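Local coordinates for regulatory protein SdiA (Escherichia coli, PDB 4LFU), which activates transcription of the ftsQAZ cell-division genes and, as a LuxR-type quorum-sensing receptor, binds AI-1 autoinducers released by other bacteria, at residues A[25-30]-A[42-47]; A[113-118]-A[134-139]; A[124-129]-A[161-166]. All coordinates share one frame; numbering follows the deposited sequence.

Interaction 1: A[25-30]-A[42-47]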
loop_
_atom_site.group_PDB
_atom_site.type_symbol
_atom_site.label_atom_id
_atom_site.label_comp_id
_atom_site.label_asym_id
_atom_site.label_seq_id
_atom_site.Cartn_x
_atom_site.Cartn_y
_atom_site.Cartn_z
ATOM N N GLU A 25 5.376 24.556 3.492
ATOM C CA GLU A 25 5.003 24.775 2.089
ATOM C C GLU A 25 3.975 23.756 1.632
ATOM O O GLU A 25 3.104 24.069 0.815
ATOM C CB GLU A 25 6.216 24.658 1.163
ATOM C CG GLU A 25 7.202 25.823 1.135
ATOM C CD GLU A 25 8.390 25.504 0.209
ATOM O OE1 GLU A 25 8.220 25.532 -1.036
ATOM O OE2 GLU A 25 9.480 25.189 0.720
ATOM N N VAL A 26 4.110 22.525 2.128
ATOM C CA VAL A 26 3.149 21.446 1.852
ATOM C C VAL A 26 1.794 21.777 2.504
ATOM O O VAL A 26 0.750 21.754 1.832
ATOM C CB VAL A 26 3.678 20.049 2.355
ATOM C CG1 VAL A 26 2.666 18.984 2.127
ATOM C CG2 VAL A 26 4.993 19.666 1.679
ATOM N N TYR A 27 1.825 22.109 3.799
ATOM C CA TYR A 27 0.605 22.448 4.541
ATOM C C TYR A 27 -0.093 23.686 4.008
ATOM O O TYR A 27 -1.311 23.693 3.855
ATOM C CB TYR A 27 0.865 22.569 6.035
ATOM C CG TYR A 27 1.384 21.299 6.640
ATOM C CD1 TYR A 27 0.749 20.081 6.411
ATOM C CD2 TYR A 27 2.496 21.312 7.454
ATOM C CE1 TYR A 27 1.235 18.895 6.980
ATOM C CE2 TYR A 27 2.988 20.148 8.019
ATOM C CZ TYR A 27 2.355 18.944 7.778
ATOM O OH TYR A 27 2.852 17.785 8.354
ATOM N N HIS A 28 0.686 24.704 3.668
ATOM C CA HIS A 28 0.125 25.930 3.111
ATOM C C HIS A 28 -0.592 25.692 1.781
ATOM O O HIS A 28 -1.662 26.258 1.543
ATOM C CB HIS A 28 1.202 27.020 2.973
ATOM C CG HIS A 28 0.672 28.301 2.410
ATOM N ND1 HIS A 28 0.862 28.671 1.093
ATOM C CD2 HIS A 28 -0.084 29.276 2.974
ATOM C CE1 HIS A 28 0.256 29.827 0.874
ATOM N NE2 HIS A 28 -0.325 30.215 1.999
ATOM N N GLU A 29 -0.006 24.853 0.924
ATOM C CA GLU A 29 -0.606 24.490 -0.360
ATOM C C GLU A 29 -1.898 23.695 -0.197
ATOM O O GLU A 29 -2.840 23.898 -0.961
ATOM C CB GLU A 29 0.398 23.725 -1.236
ATOM C CG GLU A 29 -0.048 23.458 -2.695
ATOM C CD GLU A 29 -0.432 24.730 -3.459
ATOM O OE1 GLU A 29 0.288 25.751 -3.334
ATOM O OE2 GLU A 29 -1.456 24.716 -4.187
ATOM N N ILE A 30 -1.949 22.793 0.790
ATOM C CA ILE A 30 -3.179 22.042 1.082
ATOM C C ILE A 30 -4.278 22.980 1.569
ATOM O O ILE A 30 -5.418 22.869 1.120
ATOM C CB ILE A 30 -2.983 20.917 2.115
ATOM C CG1 ILE A 30 -2.170 19.767 1.507
ATOM C CG2 ILE A 30 -4.351 20.431 2.649
ATOM C CD1 ILE A 30 -1.525 18.868 2.565
ATOM N N TYR A 42 -8.908 21.792 6.719
ATOM C CA TYR A 42 -8.332 20.514 6.315
ATOM C C TYR A 42 -7.707 19.897 7.559
ATOM O O TYR A 42 -7.434 20.595 8.545
ATOM C CB TYR A 42 -7.254 20.713 5.244
ATOM C CG TYR A 42 -5.953 21.270 5.805
ATOM C CD1 TYR A 42 -5.785 22.646 5.962
ATOM C CD2 TYR A 42 -4.895 20.421 6.186
ATOM C CE1 TYR A 42 -4.641 23.168 6.496
ATOM C CE2 TYR A 42 -3.714 20.942 6.716
ATOM C CZ TYR A 42 -3.605 22.324 6.860
ATOM O OH TYR A 42 -2.471 22.913 7.384
ATOM N N SER A 43 -7.521 18.584 7.520
ATOM C CA SER A 43 -6.680 17.893 8.461
ATOM C C SER A 43 -5.937 16.776 7.717
ATOM O O SER A 43 -6.501 16.105 6.874
ATOM C CB SER A 43 -7.492 17.349 9.643
ATOM O OG SER A 43 -8.370 16.314 9.252
ATOM N N LEU A 44 -4.661 16.594 8.027
ATOM C CA LEU A 44 -3.892 15.521 7.433
ATOM C C LEU A 44 -3.485 14.623 8.599
ATOM O O LEU A 44 -2.751 15.076 9.478
ATOM C CB LEU A 44 -2.676 16.108 6.705
ATOM C CG LEU A 44 -2.208 15.587 5.331
ATOM C CD1 LEU A 44 -0.629 15.553 5.271
ATOM C CD2 LEU A 44 -2.793 14.225 4.903
ATOM N N CYS A 45 -4.032 13.397 8.633
ATOM C CA CYS A 45 -3.789 12.383 9.693
ATOM C C CYS A 45 -3.169 11.124 9.122
ATOM O O CYS A 45 -3.593 10.633 8.083
ATOM C CB CYS A 45 -5.080 11.934 10.383
ATOM S SG CYS A 45 -6.037 13.251 11.117
ATOM N N VAL A 46 -2.199 10.583 9.850
ATOM C CA VAL A 46 -1.438 9.426 9.407
ATOM C C VAL A 46 -1.462 8.402 10.519
ATOM O O VAL A 46 -0.921 8.672 11.595
ATOM C CB VAL A 46 0.039 9.840 9.018
ATOM C CG1 VAL A 46 0.843 8.649 8.554
ATOM C CG2 VAL A 46 0.028 10.926 7.924
ATOM N N ARG A 47 -2.118 7.265 10.268
ATOM C CA ARG A 47 -2.079 6.102 11.153
ATOM C C ARG A 47 -0.867 5.249 10.763
ATOM O O ARG A 47 -0.840 4.627 9.701
ATOM C CB ARG A 47 -3.385 5.221 11.093
ATOM C CG ARG A 47 -4.731 5.965 10.821
ATOM C CD ARG A 47 -6.046 5.113 11.111
ATOM N NE ARG A 47 -6.172 4.913 12.558
ATOM C CZ ARG A 47 -7.293 4.969 13.276
ATOM N NH1 ARG A 47 -8.472 5.210 12.710
ATOM N NH2 ARG A 47 -7.223 4.777 14.591
#
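The ring of Tyr42 carries the methyl CG2 of Ile30 over one face, a CH-pi contact in which CG2 stands 4.0 Å from the centroid of the Tyr42 ring and 29° off its normal. The methyl sits nearer the root of the ring than its tip, reaching both Tyr42 CG and, at 3.6 Å from Ile30 CG2, Tyr42 CD2. The second ring, that of Tyr27, receives Leu44 CD1 at its edge, near the ring plane, 4.2 Å from Tyr27 CE1; this ring also stacks with Tyr60 of strand 57-61. Here helix 23-36 lies on the antiparallel sheet of the autoinducer-binding domain, a member of the GAF clan, and segments 25-30 and 42-47 run with axes 9.9 Å apart, their directions differing by 137°. Tyr42 and Leu44, alternate residues of the strand, both point toward the helix. In Tyr42, CG lies between the backbone N and the carbonyl carbon (chi1 75°), and the phenol stretches on until its OH is 3.6 Å from Tyr27 CB. Ile30 spreads its two branches: CG2 serves the Tyr42 ring, whereas CD1 turns to Leu44, 4.3 Å from Leu44 CG, and also meets Ser161 of helix 147-167.

Interaction 2: A[113-118]-A[134-139]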
loop_
_atom_site.group_PDB
_atom_site.type_symbol
_atom_site.label_atom_id
_atom_site.label_comp_id
_atom_site.label_asym_id
_atom_site.label_seq_id
_atom_site.Cartn_x
_atom_site.Cartn_y
_atom_site.Cartn_z
ATOM N N HIS A 113 -20.422 23.082 17.036
ATOM C CA HIS A 113 -19.388 24.090 16.865
ATOM C C HIS A 113 -19.416 24.709 15.478
ATOM O O HIS A 113 -18.604 25.602 15.150
ATOM C CB HIS A 113 -18.013 23.502 17.200
ATOM C CG HIS A 113 -17.836 23.218 18.658
ATOM N ND1 HIS A 113 -18.412 22.127 19.277
ATOM C CD2 HIS A 113 -17.193 23.908 19.629
ATOM C CE1 HIS A 113 -18.104 22.142 20.559
ATOM N NE2 HIS A 113 -17.365 23.210 20.799
ATOM N N GLY A 114 -20.343 24.234 14.650
ATOM C CA GLY A 114 -20.586 24.869 13.365
ATOM C C GLY A 114 -20.241 24.093 12.114
ATOM O O GLY A 114 -20.467 24.595 11.020
ATOM N N LEU A 115 -19.689 22.887 12.249
ATOM C CA LEU A 115 -19.409 22.034 11.079
ATOM C C LEU A 115 -20.679 21.433 10.464
ATOM O O LEU A 115 -21.537 20.886 11.172
ATOM C CB LEU A 115 -18.431 20.894 11.416
ATOM C CG LEU A 115 -16.908 21.054 11.430
ATOM C CD1 LEU A 115 -16.277 19.671 11.586
ATOM C CD2 LEU A 115 -16.365 21.764 10.180
ATOM N N ARG A 116 -20.762 21.490 9.138
ATOM C CA ARG A 116 -21.930 20.959 8.411
ATOM C C ARG A 116 -21.585 19.886 7.363
ATOM O O ARG A 116 -22.350 18.965 7.157
ATOM C CB ARG A 116 -22.746 22.114 7.766
ATOM C CG ARG A 116 -23.451 23.079 8.787
ATOM C CD ARG A 116 -24.526 22.375 9.634
ATOM N NE ARG A 116 -25.170 23.261 10.619
ATOM C CZ ARG A 116 -24.852 23.335 11.917
ATOM N NH1 ARG A 116 -23.883 22.582 12.422
ATOM N NH2 ARG A 116 -25.500 24.178 12.723
ATOM N N ARG A 117 -20.435 20.017 6.708
ATOM C CA ARG A 117 -20.116 19.236 5.509
ATOM C C ARG A 117 -18.608 18.975 5.428
ATOM O O ARG A 117 -17.797 19.763 5.937
ATOM C CB ARG A 117 -20.577 19.976 4.224
ATOM C CG ARG A 117 -22.094 20.296 4.090
ATOM C CD ARG A 117 -22.960 19.069 3.755
ATOM N NE ARG A 117 -24.373 19.423 3.561
ATOM C CZ ARG A 117 -25.320 19.438 4.511
ATOM N NH1 ARG A 117 -25.047 19.127 5.775
ATOM N NH2 ARG A 117 -26.566 19.785 4.199
ATOM N N GLY A 118 -18.242 17.861 4.796
ATOM C CA GLY A 118 -16.838 17.562 4.532
ATOM C C GLY A 118 -16.639 16.334 3.674
ATOM O O GLY A 118 -17.585 15.696 3.257
ATOM N N SER A 134 -8.717 15.248 4.956
ATOM C CA SER A 134 -10.106 15.683 5.123
ATOM C C SER A 134 -10.229 17.147 4.822
ATOM O O SER A 134 -9.364 17.915 5.193
ATOM C CB SER A 134 -10.543 15.484 6.551
ATOM O OG SER A 134 -10.825 14.134 6.799
ATOM N N PHE A 135 -11.290 17.524 4.121
ATOM C CA PHE A 135 -11.709 18.929 4.012
ATOM C C PHE A 135 -13.060 19.083 4.697
ATOM O O PHE A 135 -13.900 18.197 4.619
ATOM C CB PHE A 135 -11.865 19.364 2.552
ATOM C CG PHE A 135 -10.567 19.427 1.766
ATOM C CD1 PHE A 135 -9.352 19.696 2.392
ATOM C CD2 PHE A 135 -10.579 19.251 0.386
ATOM C CE1 PHE A 135 -8.171 19.760 1.666
ATOM C CE2 PHE A 135 -9.396 19.341 -0.350
ATOM C CZ PHE A 135 -8.195 19.592 0.301
ATOM N N SER A 136 -13.277 20.202 5.374
ATOM C CA SER A 136 -14.577 20.435 6.005
ATOM C C SER A 136 -15.038 21.876 5.873
ATOM O O SER A 136 -14.258 22.760 5.625
ATOM C CB SER A 136 -14.592 19.985 7.472
ATOM O OG SER A 136 -13.694 20.749 8.240
ATOM N N ARG A 137 -16.325 22.079 6.062
ATOM C CA ARG A 137 -16.971 23.337 5.791
ATOM C C ARG A 137 -18.071 23.571 6.829
ATOM O O ARG A 137 -18.792 22.629 7.240
ATOM C CB ARG A 137 -17.568 23.269 4.387
ATOM C CG ARG A 137 -17.975 24.582 3.824
ATOM C CD ARG A 137 -18.072 24.513 2.318
ATOM N NE ARG A 137 -18.920 23.433 1.847
ATOM C CZ ARG A 137 -18.720 22.774 0.708
ATOM N NH1 ARG A 137 -19.551 21.799 0.354
ATOM N NH2 ARG A 137 -17.687 23.077 -0.080
ATOM N N CYS A 138 -18.200 24.832 7.230
ATOM C CA CYS A 138 -19.231 25.254 8.174
ATOM C C CYS A 138 -20.560 25.567 7.505
ATOM O O CYS A 138 -21.541 25.829 8.192
ATOM C CB CYS A 138 -18.757 26.462 8.982
ATOM S SG CYS A 138 -17.286 26.116 9.984
ATOM N N SER A 139 -20.590 25.536 6.175
ATOM C CA SER A 139 -21.775 25.920 5.406
ATOM C C SER A 139 -22.478 24.719 4.794
ATOM O O SER A 139 -21.865 23.875 4.149
ATOM C CB SER A 139 -21.421 26.947 4.321
ATOM O OG SER A 139 -22.408 26.956 3.294
#
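Arg116 packs the base of its side chain against the backbone of Cys138 and Ser139. Its CB lies 4.0 Å from the carbonyl carbon C of Ser139, and CG comes to 3.4 Å from Cys138 O. The chain bends at the next bond (chi2 -64°), and the guanidinium turns back to its own segment: Arg116 NH1 donates to Leu115 O at 3.2 Å, placed well above the plane of that carbonyl, and also to Arg111 O in the last turn of helix 104-112. That helix ends in a Schellman motif, with Gly114 at positive phi, and Gly114 O then rests on Cys138 through a CA-H...O contact. Strands 117-124 and 130-137 form a hairpin, and their pairing breaks step here in a classic beta bulge, Arg116 and Arg117 together facing Arg137. Arg137 O accepts from both, from Arg116 N at 3.0 Å (N-H...O 167°) and from Arg117 N at 3.1 Å; Arg137 N returns a bond to Arg117 O, 2.7 Å away. Beyond the bulge, Gly118 and Ser136 form a non-hydrogen-bonded pair with CA atoms only 3.9 Å apart. Leu115 CD2 reaches Ser136 OG at 3.5 Å, a hydroxyl hydrogen-bonded to Tyr63 OH. The guanidinium of Arg137 is held by Glu38 O and a cation-pi contact with Tyr39. Backbone carbonyls thus draw the donors, two amides sharing one oxygen, and the positive charge of Arg116 probably complements the negative pole at the C-terminal end of helix 104-112.

Interaction 3: A[124-129]-A[161-166]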
loop_
_atom_site.group_PDB
_atom_site.type_symbol
_atom_site.label_atom_id
_atom_site.label_comp_id
_atom_site.label_asym_id
_atom_site.label_seq_id
_atom_site.Cartn_x
_atom_site.Cartn_y
_atom_site.Cartn_z
ATOM N N MET A 124 -2.837 4.433 1.315
ATOM C CA MET A 124 -1.792 3.696 2.004
ATOM C C MET A 124 -0.452 4.031 1.394
ATOM O O MET A 124 -0.269 3.899 0.195
ATOM C CB MET A 124 -1.994 2.190 1.911
ATOM C CG MET A 124 -0.790 1.454 2.504
ATOM S SD MET A 124 -1.165 -0.249 2.863
ATOM C CE MET A 124 -1.281 -0.961 1.215
ATOM N N LEU A 125 0.494 4.434 2.237
ATOM C CA LEU A 125 1.850 4.796 1.781
ATOM C C LEU A 125 2.804 3.587 1.598
ATOM O O LEU A 125 2.522 2.488 2.104
ATOM C CB LEU A 125 2.440 5.861 2.714
ATOM C CG LEU A 125 1.536 7.091 2.840
ATOM C CD1 LEU A 125 1.884 7.885 4.086
ATOM C CD2 LEU A 125 1.593 7.953 1.586
ATOM N N PRO A 126 3.948 3.792 0.896
ATOM C CA PRO A 126 4.903 2.662 0.691
ATOM C C PRO A 126 5.376 2.033 2.008
ATOM O O PRO A 126 5.751 0.864 2.025
ATOM C CB PRO A 126 6.084 3.306 -0.064
ATOM C CG PRO A 126 5.480 4.590 -0.700
ATOM C CD PRO A 126 4.428 5.051 0.279
ATOM N N ASN A 127 5.326 2.795 3.100
ATOM C CA ASN A 127 5.731 2.298 4.417
ATOM C C ASN A 127 4.571 1.685 5.224
ATOM O O ASN A 127 4.745 1.264 6.386
ATOM C CB ASN A 127 6.448 3.397 5.209
ATOM C CG ASN A 127 5.542 4.591 5.555
ATOM O OD1 ASN A 127 4.357 4.626 5.215
ATOM N ND2 ASN A 127 6.113 5.573 6.246
ATOM N N ARG A 128 3.400 1.616 4.569
ATOM C CA ARG A 128 2.158 1.035 5.127
ATOM C C ARG A 128 1.451 1.956 6.140
ATOM O O ARG A 128 0.498 1.550 6.805
ATOM C CB ARG A 128 2.410 -0.342 5.733
ATOM C CG ARG A 128 2.618 -1.441 4.735
ATOM C CD ARG A 128 4.000 -1.397 4.112
ATOM N NE ARG A 128 4.374 -2.713 3.609
ATOM C CZ ARG A 128 4.966 -2.920 2.446
ATOM N NH1 ARG A 128 5.307 -1.883 1.689
ATOM N NH2 ARG A 128 5.248 -4.157 2.066
ATOM N N ALA A 129 1.917 3.193 6.260
ATOM C CA ALA A 129 1.170 4.186 7.026
ATOM C C ALA A 129 -0.085 4.485 6.235
ATOM O O ALA A 129 -0.092 4.370 5.009
ATOM C CB ALA A 129 1.994 5.450 7.229
ATOM N N SER A 161 1.127 15.431 -1.240
ATOM C CA SER A 161 1.476 16.055 0.039
ATOM C C SER A 161 2.242 15.085 0.920
ATOM O O SER A 161 3.263 15.430 1.476
ATOM C CB SER A 161 0.251 16.646 0.757
ATOM O OG SER A 161 -0.726 15.667 1.087
ATOM N N LEU A 162 1.772 13.851 1.002
ATOM C CA LEU A 162 2.418 12.859 1.842
ATOM C C LEU A 162 3.690 12.277 1.216
ATOM O O LEU A 162 4.596 11.893 1.946
ATOM C CB LEU A 162 1.437 11.744 2.216
ATOM C CG LEU A 162 0.269 12.090 3.143
ATOM C CD1 LEU A 162 -0.786 11.012 3.124
ATOM C CD2 LEU A 162 0.760 12.340 4.550
ATOM N N MET A 163 3.759 12.207 -0.117
ATOM C CA MET A 163 5.041 11.873 -0.793
ATOM C C MET A 163 6.102 12.958 -0.598
ATOM O O MET A 163 7.259 12.641 -0.270
ATOM C CB MET A 163 4.850 11.537 -2.277
ATOM C CG MET A 163 4.082 10.210 -2.542
ATOM S SD MET A 163 4.629 8.731 -1.632
ATOM C CE MET A 163 6.329 8.585 -2.202
ATOM N N ALA A 164 5.710 14.234 -0.748
ATOM C CA ALA A 164 6.589 15.347 -0.384
ATOM C C ALA A 164 7.060 15.238 1.059
ATOM O O ALA A 164 8.253 15.317 1.335
ATOM C CB ALA A 164 5.904 16.688 -0.619
ATOM N N LEU A 165 6.136 15.049 1.993
ATOM C CA LEU A 165 6.522 14.935 3.409
ATOM C C LEU A 165 7.407 13.723 3.719
ATOM O O LEU A 165 8.189 13.762 4.653
ATOM C CB LEU A 165 5.283 14.962 4.328
ATOM C CG LEU A 165 4.488 16.278 4.367
ATOM C CD1 LEU A 165 3.041 16.030 4.776
ATOM C CD2 LEU A 165 5.139 17.285 5.288
ATOM N N MET A 166 7.252 12.642 2.954
ATOM C CA MET A 166 8.139 11.484 3.064
ATOM C C MET A 166 9.541 11.824 2.574
ATOM O O MET A 166 10.517 11.498 3.245
ATOM C CB MET A 166 7.587 10.269 2.314
ATOM C CG MET A 166 6.686 9.381 3.182
ATOM S SD MET A 166 6.165 7.867 2.355
ATOM C CE MET A 166 7.457 6.726 2.842
#
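Two methionine sulfurs converge on one proline carbon: Pro126 CD lies 3.9 Å from Met166 SD and 4.2 Å from Met163 SD. The side chains of Pro126 and Met166 lie alongside with opposed directions, and beyond SD the methyl CE of Met166 meets the amide of Asn127, 3.8 Å from Asn127 ND2. Although the CB of Met163 points beside the contact, the bend at chi2 (-49°) brings Met163 SD round to the proline. One turn back along the helix from Met166, Leu125 crosses Leu162 at about a right angle, with Leu125 CD2 set 3.8 Å from Leu162 CB. These residues join the hairpin loop between strands 117-124 and 130-137 to the C-terminal part of helix 147-167. The loop is a type I turn, Leu125 to Arg128, followed by a G1 bulge at Arg128, which adopts positive phi. Asn127 OD1 adds an Asx turn by accepting from Ala129 N at 3.0 Å, a donor lying above the amide plane, while its ND2 donates to Val173 O in the loop that follows helix 147-167. Arg128 NH1 also returns to Pro126 O, at 2.8 Å. Across the dimer, Met124 packs on Leu125 of the second subunit and Arg128 on Met124 of that subunit. The grip on the helix is therefore made chiefly of thioethers and hydrocarbon, with the Asn127 amide touching only a methyl, whereas hydrogen bonds shape the turn (Asn127 OD1, Arg128 NH1) and tie it to the loop after the helix (Asn127 ND2).

Overall arrangement
From the N terminus, interaction 1 comes first, closing over the 11 residues between segments 25-30 and 42-47 before either other contact opens. Interaction 2 opens at 113-118 and interaction 3 at 124-129; 134-139 then closes the former and 161-166 the latter, so the two cross along the chain. Interaction 2 closes the open end of the hairpin, while interaction 3 fastens its turn to helix 147-167, the centres being about 26 Å apart without touching. Interaction 1 bridges them: Ser43 N is probably hydrogen-bonded to Ser134 O, Leu44 packs on Leu162 and Val46 on Ala129. Interactions 1 and 3 tie helices 23-36 and 147-167 to the sheet and its hairpin turn, while interaction 2 joins two of the sheet's strands.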